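Side-chain contacts in hydroxylase (Rhodococcus sp., PDB 2OR0), which is a putative flavin-dependent hydroxylase of the acyl-CoA dehydrogenase family, probably inserting one oxygen atom into a substrate with reduced flavin as co-donor: residues A[224-227]-A[228-231]; A[284-288]-A[289-293]; A[316-319]-A[320-324]; A[336-339]-A[340-344]. All blocks are in the same frame, centred on the assembly; numbering follows the deposited sequence.

Contact 1 (A[224-227]-A[228-231])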
loop_
_atom_site.group_PDB
_atom_site.type_symbol
_atom_site.label_atom_id
_atom_site.label_comp_id
_atom_site.label_asym_id
_atom_site.label_seq_id
_atom_site.Cartn_x
_atom_site.Cartn_y
_atom_site.Cartn_z
ATOM N N THR A 224 8.129 -15.831 -12.658
ATOM C CA THR A 224 7.132 -16.229 -11.691
ATOM C C THR A 224 7.774 -16.506 -10.329
ATOM O O THR A 224 8.983 -16.779 -10.244
ATOM C CB THR A 224 6.315 -17.473 -12.156
ATOM O OG1 THR A 224 7.046 -18.671 -11.908
ATOM C CG2 THR A 224 5.969 -17.407 -13.635
ATOM N N LEU A 225 6.967 -16.394 -9.279
ATOM C CA LEU A 225 7.280 -16.949 -7.971
ATOM C C LEU A 225 6.078 -17.751 -7.517
ATOM O O LEU A 225 4.942 -17.441 -7.875
ATOM C CB LEU A 225 7.580 -15.851 -6.943
ATOM C CG LEU A 225 8.837 -15.004 -7.192
ATOM C CD1 LEU A 225 8.895 -13.710 -6.349
ATOM C CD2 LEU A 225 10.140 -15.860 -7.013
ATOM N N ASN A 226 6.335 -18.796 -6.747
ATOM C CA ASN A 226 5.300 -19.539 -6.091
ATOM C C ASN A 226 4.750 -18.674 -4.921
ATOM O O ASN A 226 5.507 -18.316 -4.001
ATOM C CB ASN A 226 5.929 -20.848 -5.613
ATOM C CG ASN A 226 4.998 -21.714 -4.851
ATOM O OD1 ASN A 226 4.041 -21.248 -4.215
ATOM N ND2 ASN A 226 5.269 -23.014 -4.887
ATOM N N ALA A 227 3.452 -18.344 -4.957
ATOM C CA ALA A 227 2.841 -17.440 -3.954
ATOM C C ALA A 227 2.904 -17.962 -2.527
ATOM O O ALA A 227 3.063 -17.168 -1.609
ATOM C CB ALA A 227 1.385 -17.087 -4.310
ATOM N N ALA A 228 2.747 -19.271 -2.335
ATOM C CA ALA A 228 2.851 -19.852 -0.988
ATOM C C ALA A 228 4.276 -19.752 -0.412
ATOM O O ALA A 228 4.453 -19.518 0.784
ATOM C CB ALA A 228 2.353 -21.290 -0.955
ATOM N N LYS A 229 5.282 -19.907 -1.274
ATOM C CA LYS A 229 6.672 -19.721 -0.875
ATOM C C LYS A 229 6.993 -18.255 -0.565
ATOM O O LYS A 229 7.833 -17.972 0.271
ATOM C CB LYS A 229 7.618 -20.240 -1.971
ATOM C CG LYS A 229 7.585 -21.776 -2.140
ATOM C CD LYS A 229 8.720 -22.228 -3.096
ATOM C CE LYS A 229 8.856 -23.744 -3.087
ATOM N NZ LYS A 229 9.893 -24.163 -4.076
ATOM N N VAL A 230 6.339 -17.328 -1.261
ATOM C CA VAL A 230 6.513 -15.907 -0.977
ATOM C C VAL A 230 5.983 -15.625 0.442
ATOM O O VAL A 230 6.690 -15.032 1.270
ATOM C CB VAL A 230 5.793 -15.031 -2.018
ATOM C CG1 VAL A 230 5.773 -13.570 -1.592
ATOM C CG2 VAL A 230 6.428 -15.204 -3.400
HETATM N N MSE A 231 4.758 -16.084 0.710
HETATM C CA MSE A 231 4.082 -15.906 1.999
HETATM C C MSE A 231 4.863 -16.512 3.156
HETATM O O MSE A 231 5.034 -15.863 4.201
HETATM C CB MSE A 231 2.670 -16.531 1.975
HETATM C CG MSE A 231 1.756 -16.119 3.183
HETATM SE SE MSE A 231 1.507 -14.148 3.296
HETATM C CE MSE A 231 0.699 -13.881 1.516
HETATM O O HOH W 1 7.881 -23.713 -6.682
#
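Asn226 reaches forward with OD1 to the amide of Ala228, 3.0 Å from OD1 to N, and so N-caps the short helix 227-232 just where strand 224-226 ends. That bond is bent and weak. A second, longer one, Lys229 N to Asn226 OD1 at 3.5 Å, is straighter at 162° but also weak, so the amide oxygen is shared between two NH groups of the first turn. The side chain can do this because CG stands anti to the backbone N (chi1 177°), which lays the amide against the start of the helix. The backbone O of Asn226 accepts from Val230 N at 3.0 Å, and Ala227 O takes Met231 N at 3.1 Å. Asn226 ND2 gives to a water 3.2 Å away, which also accepts weakly from Lys229 NZ. The main partner of that ammonium is Glu238, in a salt bridge. The Lys229 chain runs extended across the amide, its CG 3.7 Å from Asn226 CG. Leu225 CB meets Val230 CG2 at 3.8 Å. An acetate ion, probably from the crystallisation liquor, lies about 3 Å from the Asn226 side chain. One amide thus works at both ends: its oxygen serves NH groups of the first helical turn, its NH2 the water.

Contact 2 (A[284-288]-A[289-293])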
loop_
_atom_site.group_PDB
_atom_site.type_symbol
_atom_site.label_atom_id
_atom_site.label_comp_id
_atom_site.label_asym_id
_atom_site.label_seq_id
_atom_site.Cartn_x
_atom_site.Cartn_y
_atom_site.Cartn_z
ATOM N N THR A 284 -24.172 29.288 14.947
ATOM C CA THR A 284 -24.731 29.950 16.145
ATOM C C THR A 284 -24.069 31.283 16.623
ATOM O O THR A 284 -24.685 32.016 17.402
ATOM C CB THR A 284 -24.752 28.946 17.352
ATOM O OG1 THR A 284 -23.448 28.370 17.533
ATOM C CG2 THR A 284 -25.777 27.819 17.132
ATOM N N GLY A 285 -22.839 31.578 16.174
ATOM C CA GLY A 285 -22.056 32.764 16.620
ATOM C C GLY A 285 -20.711 32.410 17.276
ATOM O O GLY A 285 -19.785 33.234 17.363
ATOM N N GLN A 286 -20.628 31.158 17.718
ATOM C CA GLN A 286 -19.497 30.556 18.440
ATOM C C GLN A 286 -18.201 30.380 17.604
ATOM O O GLN A 286 -18.225 29.719 16.556
ATOM C CB GLN A 286 -19.985 29.187 18.960
ATOM C CG GLN A 286 -18.937 28.282 19.618
ATOM C CD GLN A 286 -18.358 28.865 20.906
ATOM O OE1 GLN A 286 -17.150 28.764 21.147
ATOM N NE2 GLN A 286 -19.213 29.479 21.737
ATOM N N LYS A 287 -17.081 30.946 18.070
ATOM C CA LYS A 287 -15.761 30.612 17.491
ATOM C C LYS A 287 -15.391 29.172 17.861
ATOM O O LYS A 287 -15.393 28.821 19.051
ATOM C CB LYS A 287 -14.652 31.540 17.990
ATOM C CG LYS A 287 -14.815 33.004 17.646
ATOM C CD LYS A 287 -13.692 33.817 18.292
ATOM C CE LYS A 287 -13.967 35.327 18.204
ATOM N NZ LYS A 287 -12.789 36.118 18.695
ATOM N N ILE A 288 -15.063 28.356 16.856
ATOM C CA ILE A 288 -14.658 26.960 17.091
ATOM C C ILE A 288 -13.413 26.852 17.982
ATOM O O ILE A 288 -13.369 25.996 18.845
ATOM C CB ILE A 288 -14.492 26.127 15.767
ATOM C CG1 ILE A 288 -15.838 25.940 15.053
ATOM C CG2 ILE A 288 -13.839 24.760 16.040
ATOM C CD1 ILE A 288 -16.879 25.165 15.870
ATOM N N LYS A 289 -12.426 27.735 17.800
ATOM C CA LYS A 289 -11.241 27.754 18.686
ATOM C C LYS A 289 -11.579 27.995 20.177
ATOM O O LYS A 289 -10.733 27.823 21.048
ATOM C CB LYS A 289 -10.157 28.736 18.184
ATOM C CG LYS A 289 -10.515 30.214 18.362
ATOM C CD LYS A 289 -9.420 31.162 17.837
ATOM C CE LYS A 289 -9.957 32.607 17.768
ATOM N NZ LYS A 289 -8.917 33.588 17.310
ATOM N N GLU A 290 -12.818 28.363 20.471
ATOM C CA GLU A 290 -13.302 28.442 21.855
ATOM C C GLU A 290 -14.344 27.357 22.206
ATOM O O GLU A 290 -14.950 27.394 23.276
ATOM C CB GLU A 290 -13.868 29.837 22.136
ATOM C CG GLU A 290 -12.797 30.958 22.068
ATOM C CD GLU A 290 -13.384 32.377 22.124
ATOM O OE1 GLU A 290 -14.637 32.523 22.259
ATOM O OE2 GLU A 290 -12.576 33.344 22.025
ATOM N N ASP A 291 -14.553 26.398 21.313
ATOM C CA ASP A 291 -15.579 25.365 21.521
ATOM C C ASP A 291 -14.985 24.110 22.239
ATOM O O ASP A 291 -14.197 23.378 21.640
ATOM C CB ASP A 291 -16.215 24.995 20.170
ATOM C CG ASP A 291 -17.418 24.075 20.309
ATOM O OD1 ASP A 291 -17.400 23.112 21.100
ATOM O OD2 ASP A 291 -18.407 24.312 19.604
ATOM N N PRO A 292 -15.381 23.852 23.503
ATOM C CA PRO A 292 -14.720 22.755 24.225
ATOM C C PRO A 292 -15.125 21.341 23.713
ATOM O O PRO A 292 -14.313 20.385 23.817
ATOM C CB PRO A 292 -15.194 22.957 25.669
ATOM C CG PRO A 292 -16.611 23.546 25.512
ATOM C CD PRO A 292 -16.402 24.522 24.337
ATOM N N TYR A 293 -16.349 21.237 23.175
ATOM C CA TYR A 293 -16.892 19.977 22.652
ATOM C C TYR A 293 -16.135 19.581 21.400
ATOM O O TYR A 293 -15.655 18.451 21.314
ATOM C CB TYR A 293 -18.407 20.070 22.376
ATOM C CG TYR A 293 -19.154 20.878 23.445
ATOM C CD1 TYR A 293 -19.369 20.355 24.721
ATOM C CD2 TYR A 293 -19.606 22.178 23.173
ATOM C CE1 TYR A 293 -20.037 21.101 25.694
ATOM C CE2 TYR A 293 -20.278 22.934 24.132
ATOM C CZ TYR A 293 -20.475 22.412 25.382
ATOM O OH TYR A 293 -21.133 23.151 26.341
#
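With CG anti to its backbone N (chi1 -172°), Asp291 lays its carboxylate alongside Ile288, OD2 lying 4.1 Å from Ile288 CD1, both side chains pointing the same way. Lys287 starts differently, its CG anti to the carbonyl carbon (chi1 -62°), and then runs extended. That sends it out beside both Lys289 and Glu290: Lys287 CD is 4.0 Å from Lys289 CE and 3.9 Å from Glu290 OE2. Charge does little to fix the three. Lys287 NZ stays 4.3 Å from Glu290 OE2, beyond a salt bridge, though the carboxylate may still ease the nearness of the two ammonium groups. The backbone does the holding. Glu290 N bonds to Lys287 O at 3.0 Å, and Asp291 N to Ile288 O at 2.8 Å; both are i to i+3 bonds, as in a 3-10 turn. Asp291 then ends the turn and N-caps the next helix, where OD1 accepts weakly from Tyr293 N, 3.0 Å away, and more firmly from Val294 N. The whole segment is the far end of a hairpin between two long helices: the chain leaves helix 250-277, passes through this loop, where Ile288 tucks inward against Arg280 and Ala282, and enters helix 292-324 at Pro292.

Contact 3 (A[316-319]-A[320-324])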
loop_
_atom_site.group_PDB
_atom_site.type_symbol
_atom_site.label_atom_id
_atom_site.label_comp_id
_atom_site.label_asym_id
_atom_site.label_seq_id
_atom_site.Cartn_x
_atom_site.Cartn_y
_atom_site.Cartn_z
ATOM N N ALA A 316 7.118 -3.476 12.624
ATOM C CA ALA A 316 8.190 -3.529 11.635
ATOM C C ALA A 316 9.580 -3.348 12.284
ATOM O O ALA A 316 10.516 -4.050 11.903
ATOM C CB ALA A 316 7.972 -2.488 10.531
ATOM N N ASP A 317 9.702 -2.405 13.242
ATOM C CA ASP A 317 10.948 -2.206 14.014
ATOM C C ASP A 317 11.432 -3.500 14.638
ATOM O O ASP A 317 12.620 -3.844 14.565
ATOM C CB ASP A 317 10.704 -1.295 15.203
ATOM C CG ASP A 317 10.730 0.144 14.869
ATOM O OD1 ASP A 317 11.217 0.556 13.800
ATOM O OD2 ASP A 317 10.248 0.891 15.740
ATOM N N ARG A 318 10.498 -4.164 15.311
ATOM C CA ARG A 318 10.755 -5.366 16.080
ATOM C C ARG A 318 11.054 -6.553 15.186
ATOM O O ARG A 318 11.969 -7.333 15.487
ATOM C CB ARG A 318 9.580 -5.665 16.988
ATOM C CG ARG A 318 9.688 -6.933 17.806
ATOM C CD ARG A 318 8.678 -6.902 19.009
ATOM N NE ARG A 318 7.444 -6.218 18.594
ATOM C CZ ARG A 318 6.434 -6.815 17.947
ATOM N NH1 ARG A 318 5.366 -6.112 17.585
ATOM N NH2 ARG A 318 6.488 -8.118 17.670
ATOM N N PHE A 319 10.280 -6.698 14.102
ATOM C CA PHE A 319 10.540 -7.752 13.117
ATOM C C PHE A 319 11.935 -7.534 12.512
ATOM O O PHE A 319 12.707 -8.481 12.364
ATOM C CB PHE A 319 9.466 -7.736 12.015
ATOM C CG PHE A 319 8.152 -8.417 12.397
ATOM C CD1 PHE A 319 7.854 -8.756 13.718
ATOM C CD2 PHE A 319 7.178 -8.670 11.406
ATOM C CE1 PHE A 319 6.628 -9.369 14.062
ATOM C CE2 PHE A 319 5.960 -9.287 11.733
ATOM C CZ PHE A 319 5.686 -9.635 13.058
ATOM N N TYR A 320 12.246 -6.298 12.151
ATOM C CA TYR A 320 13.557 -6.005 11.589
ATOM C C TYR A 320 14.678 -6.404 12.565
ATOM O O TYR A 320 15.659 -6.986 12.137
ATOM C CB TYR A 320 13.696 -4.542 11.202
ATOM C CG TYR A 320 14.991 -4.238 10.453
ATOM C CD1 TYR A 320 15.033 -4.274 9.060
ATOM C CD2 TYR A 320 16.175 -3.906 11.146
ATOM C CE1 TYR A 320 16.210 -4.011 8.367
ATOM C CE2 TYR A 320 17.365 -3.611 10.456
ATOM C CZ TYR A 320 17.371 -3.676 9.073
ATOM O OH TYR A 320 18.522 -3.402 8.373
ATOM N N ASP A 321 14.503 -6.087 13.855
ATOM C CA ASP A 321 15.479 -6.439 14.900
ATOM C C ASP A 321 15.724 -7.931 14.996
ATOM O O ASP A 321 16.881 -8.351 15.031
ATOM C CB ASP A 321 15.077 -5.882 16.272
ATOM C CG ASP A 321 15.401 -4.414 16.410
ATOM O OD1 ASP A 321 16.244 -3.920 15.623
ATOM O OD2 ASP A 321 14.812 -3.740 17.297
ATOM N N LYS A 322 14.647 -8.718 15.043
ATOM C CA LYS A 322 14.767 -10.170 14.980
ATOM C C LYS A 322 15.473 -10.677 13.716
ATOM O O LYS A 322 16.354 -11.536 13.806
ATOM C CB LYS A 322 13.399 -10.843 15.155
ATOM C CG LYS A 322 12.876 -10.707 16.553
ATOM C CD LYS A 322 11.478 -11.259 16.737
ATOM C CE LYS A 322 11.129 -11.316 18.238
ATOM N NZ LYS A 322 11.228 -9.951 18.896
ATOM N N VAL A 323 15.105 -10.153 12.546
ATOM C CA VAL A 323 15.768 -10.543 11.294
ATOM C C VAL A 323 17.272 -10.150 11.278
ATOM O O VAL A 323 18.112 -10.958 10.895
ATOM C CB VAL A 323 15.040 -10.014 10.031
ATOM C CG1 VAL A 323 15.776 -10.418 8.791
ATOM C CG2 VAL A 323 13.598 -10.547 9.967
ATOM N N ASP A 324 17.589 -8.930 11.709
ATOM C CA ASP A 324 18.984 -8.479 11.834
ATOM C C ASP A 324 19.791 -9.386 12.769
ATOM O O ASP A 324 20.951 -9.634 12.511
ATOM C CB ASP A 324 19.045 -7.029 12.321
ATOM C CG ASP A 324 20.344 -6.322 11.936
ATOM O OD1 ASP A 324 21.206 -6.904 11.246
ATOM O OD2 ASP A 324 20.507 -5.152 12.318
HETATM O O HOH W 2 14.523 -2.137 13.999
HETATM O O HOH W 3 8.073 -10.285 19.095
#
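Arg318 and Lys322 lie side by side on one flank of the helix and point the same way, one turn apart. Contact comes through the lysine's end and the arginine's stem: Lys322 NZ sits 3.6 Å from Arg318 CG. The lysine chain is extended until chi4 (58°), where it bends and turns NZ toward that methylene. The two charged heads are not in contact, and a water lies between them, 3.0 Å from Arg318 NH2 and 3.2 Å from Lys322 NZ, the lysine bond being weak. Arg318 also makes a salt bridge from NH1 to Glu314, one turn back, which should soften the nearness of two positive groups. All this rides on the last turns of helix 292-324, part of the helical C-terminal domain of the acyl-CoA dehydrogenase family, with regular i to i+4 bonds such as Lys322 N to Arg318 O at 3.0 Å. Asp321 folds over the carbonyl of Asp317, its CG 3.4 Å from Asp317 O. A second water donates to that same oxygen at 2.6 Å and weakly to Asp321 OD1. The Asp317 carboxylate is taken by Arg79 in a salt bridge, while the Tyr320 ring leans out to meet that of His77, and Phe319 packs on Met248.

Contact 4 (A[336-339]-A[340-344])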
loop_
_atom_site.group_PDB
_atom_site.type_symbol
_atom_site.label_atom_id
_atom_site.label_comp_id
_atom_site.label_asym_id
_atom_site.label_seq_id
_atom_site.Cartn_x
_atom_site.Cartn_y
_atom_site.Cartn_z
ATOM N N ILE A 336 -0.134 -11.783 14.916
ATOM C CA ILE A 336 -0.321 -10.647 15.813
ATOM C C ILE A 336 0.055 -9.379 15.103
ATOM O O ILE A 336 -0.646 -8.389 15.231
ATOM C CB ILE A 336 0.436 -10.816 17.163
ATOM C CG1 ILE A 336 -0.237 -11.943 17.964
ATOM C CG2 ILE A 336 0.398 -9.473 17.990
ATOM C CD1 ILE A 336 0.464 -12.310 19.294
ATOM N N GLY A 337 1.141 -9.394 14.330
ATOM C CA GLY A 337 1.474 -8.238 13.534
ATOM C C GLY A 337 0.413 -7.834 12.499
ATOM O O GLY A 337 0.221 -6.629 12.210
ATOM N N ARG A 338 -0.226 -8.827 11.878
ATOM C CA ARG A 338 -1.302 -8.552 10.919
ATOM C C ARG A 338 -2.476 -7.953 11.667
ATOM O O ARG A 338 -3.071 -7.011 11.203
ATOM C CB ARG A 338 -1.724 -9.818 10.146
ATOM C CG ARG A 338 -0.856 -10.051 8.909
ATOM C CD ARG A 338 -1.401 -9.263 7.708
ATOM N NE ARG A 338 -2.635 -9.883 7.244
ATOM C CZ ARG A 338 -3.687 -9.233 6.738
ATOM N NH1 ARG A 338 -3.702 -7.904 6.654
ATOM N NH2 ARG A 338 -4.746 -9.939 6.333
ATOM N N ARG A 339 -2.791 -8.506 12.824
ATOM C CA ARG A 339 -3.868 -8.011 13.659
ATOM C C ARG A 339 -3.681 -6.519 13.993
ATOM O O ARG A 339 -4.605 -5.706 13.861
ATOM C CB ARG A 339 -3.933 -8.834 14.944
ATOM C CG ARG A 339 -4.990 -8.336 15.903
ATOM C CD ARG A 339 -5.192 -9.270 17.078
ATOM N NE ARG A 339 -4.056 -9.239 18.000
ATOM C CZ ARG A 339 -3.770 -10.213 18.866
ATOM N NH1 ARG A 339 -4.511 -11.303 18.918
ATOM N NH2 ARG A 339 -2.746 -10.091 19.695
ATOM N N THR A 340 -2.472 -6.171 14.426
ATOM C CA THR A 340 -2.127 -4.783 14.758
ATOM C C THR A 340 -2.276 -3.864 13.568
ATOM O O THR A 340 -2.803 -2.771 13.678
ATOM C CB THR A 340 -0.683 -4.737 15.335
ATOM O OG1 THR A 340 -0.756 -5.230 16.663
ATOM C CG2 THR A 340 -0.099 -3.318 15.361
ATOM N N GLN A 341 -1.841 -4.333 12.411
ATOM C CA GLN A 341 -1.854 -3.559 11.203
ATOM C C GLN A 341 -3.299 -3.295 10.735
ATOM O O GLN A 341 -3.652 -2.163 10.347
ATOM C CB GLN A 341 -1.036 -4.321 10.139
ATOM C CG GLN A 341 -1.172 -3.811 8.702
ATOM C CD GLN A 341 -2.196 -4.660 7.935
ATOM O OE1 GLN A 341 -2.130 -5.893 7.965
ATOM N NE2 GLN A 341 -3.137 -4.007 7.258
ATOM N N ILE A 342 -4.126 -4.337 10.766
ATOM C CA ILE A 342 -5.524 -4.199 10.401
ATOM C C ILE A 342 -6.202 -3.204 11.363
ATOM O O ILE A 342 -6.840 -2.268 10.915
ATOM C CB ILE A 342 -6.248 -5.556 10.476
ATOM C CG1 ILE A 342 -5.833 -6.464 9.329
ATOM C CG2 ILE A 342 -7.784 -5.358 10.487
ATOM C CD1 ILE A 342 -6.099 -7.944 9.624
ATOM N N ALA A 343 -6.066 -3.433 12.673
ATOM C CA ALA A 343 -6.597 -2.520 13.723
ATOM C C ALA A 343 -6.141 -1.078 13.546
ATOM O O ALA A 343 -6.918 -0.137 13.821
ATOM C CB ALA A 343 -6.189 -3.019 15.105
ATOM N N ALA A 344 -4.889 -0.890 13.114
ATOM C CA ALA A 344 -4.367 0.450 12.882
ATOM C C ALA A 344 -5.151 1.197 11.776
ATOM O O ALA A 344 -5.444 2.384 11.930
ATOM C CB ALA A 344 -2.884 0.416 12.533
HETATM O O HOH W 4 -2.331 -6.855 18.322
#
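Ile336 O accepts from Thr340 N at 3.0 Å, the first of the i to i+4 bonds that run through this part of helix 331-356, in the helical C-terminal domain of the acyl-CoA dehydrogenase fold. Gly337 follows suit, its O taking Gln341 N, and Gln341 CB rests 3.3 Å from that carbonyl oxygen. Arg338 carries most of the side-chain chemistry. Its chain is bent at chi2 (-86°) and again at chi3, which swings the guanidinium forward along the helix, toward Gln341. There Arg338 NH1 donates to Gln341 OE1 at 2.9 Å, on a lone pair of the amide oxygen, with guanidinium and amide planes only 13° apart. Ile342 covers one guanidinium face, CD1 standing 3.7 Å above the plane and toward its rim. Val385 O binds this pair from outside, accepting from both Arg338 NH1 and Gln341 NE2; Gln341 NE2 also donates to Thr259. These bonds give the buried arginine and glutamine polar partners and tie the helix to the chain ahead of helix 389-399 and to helix 250-277. Arg339 turns the other way, its NH1 bonding Gln399 on helix 389-399. Its NE gives to a water lying in the guanidinium plane, 3.0 Å from NE and 2.8 Å from Thr340 OG1.

How the contacts relate
Contacts 1 and 2 lie at the surface on opposite sides of the chain's centre, their own centres about 55 Å apart; contacts 3 and 4 are partly buried, their nearest atoms about 4 Å apart but not touching, and contact 4 lies nearest the chain's centre. Contact 2 opens helix 292-324 and contact 3 closes it, while contact 4 lies on the next helix, 331-356. Both surface sites are helix starts, where an Asn or an Asp side chain caps backbone NH groups. Within the long helices, i to i+4 backbone bonds join the segments of contacts 3 and 4, and side chains deal with each other: through water in contact 3, by a direct arginine-glutamine bond in contact 4.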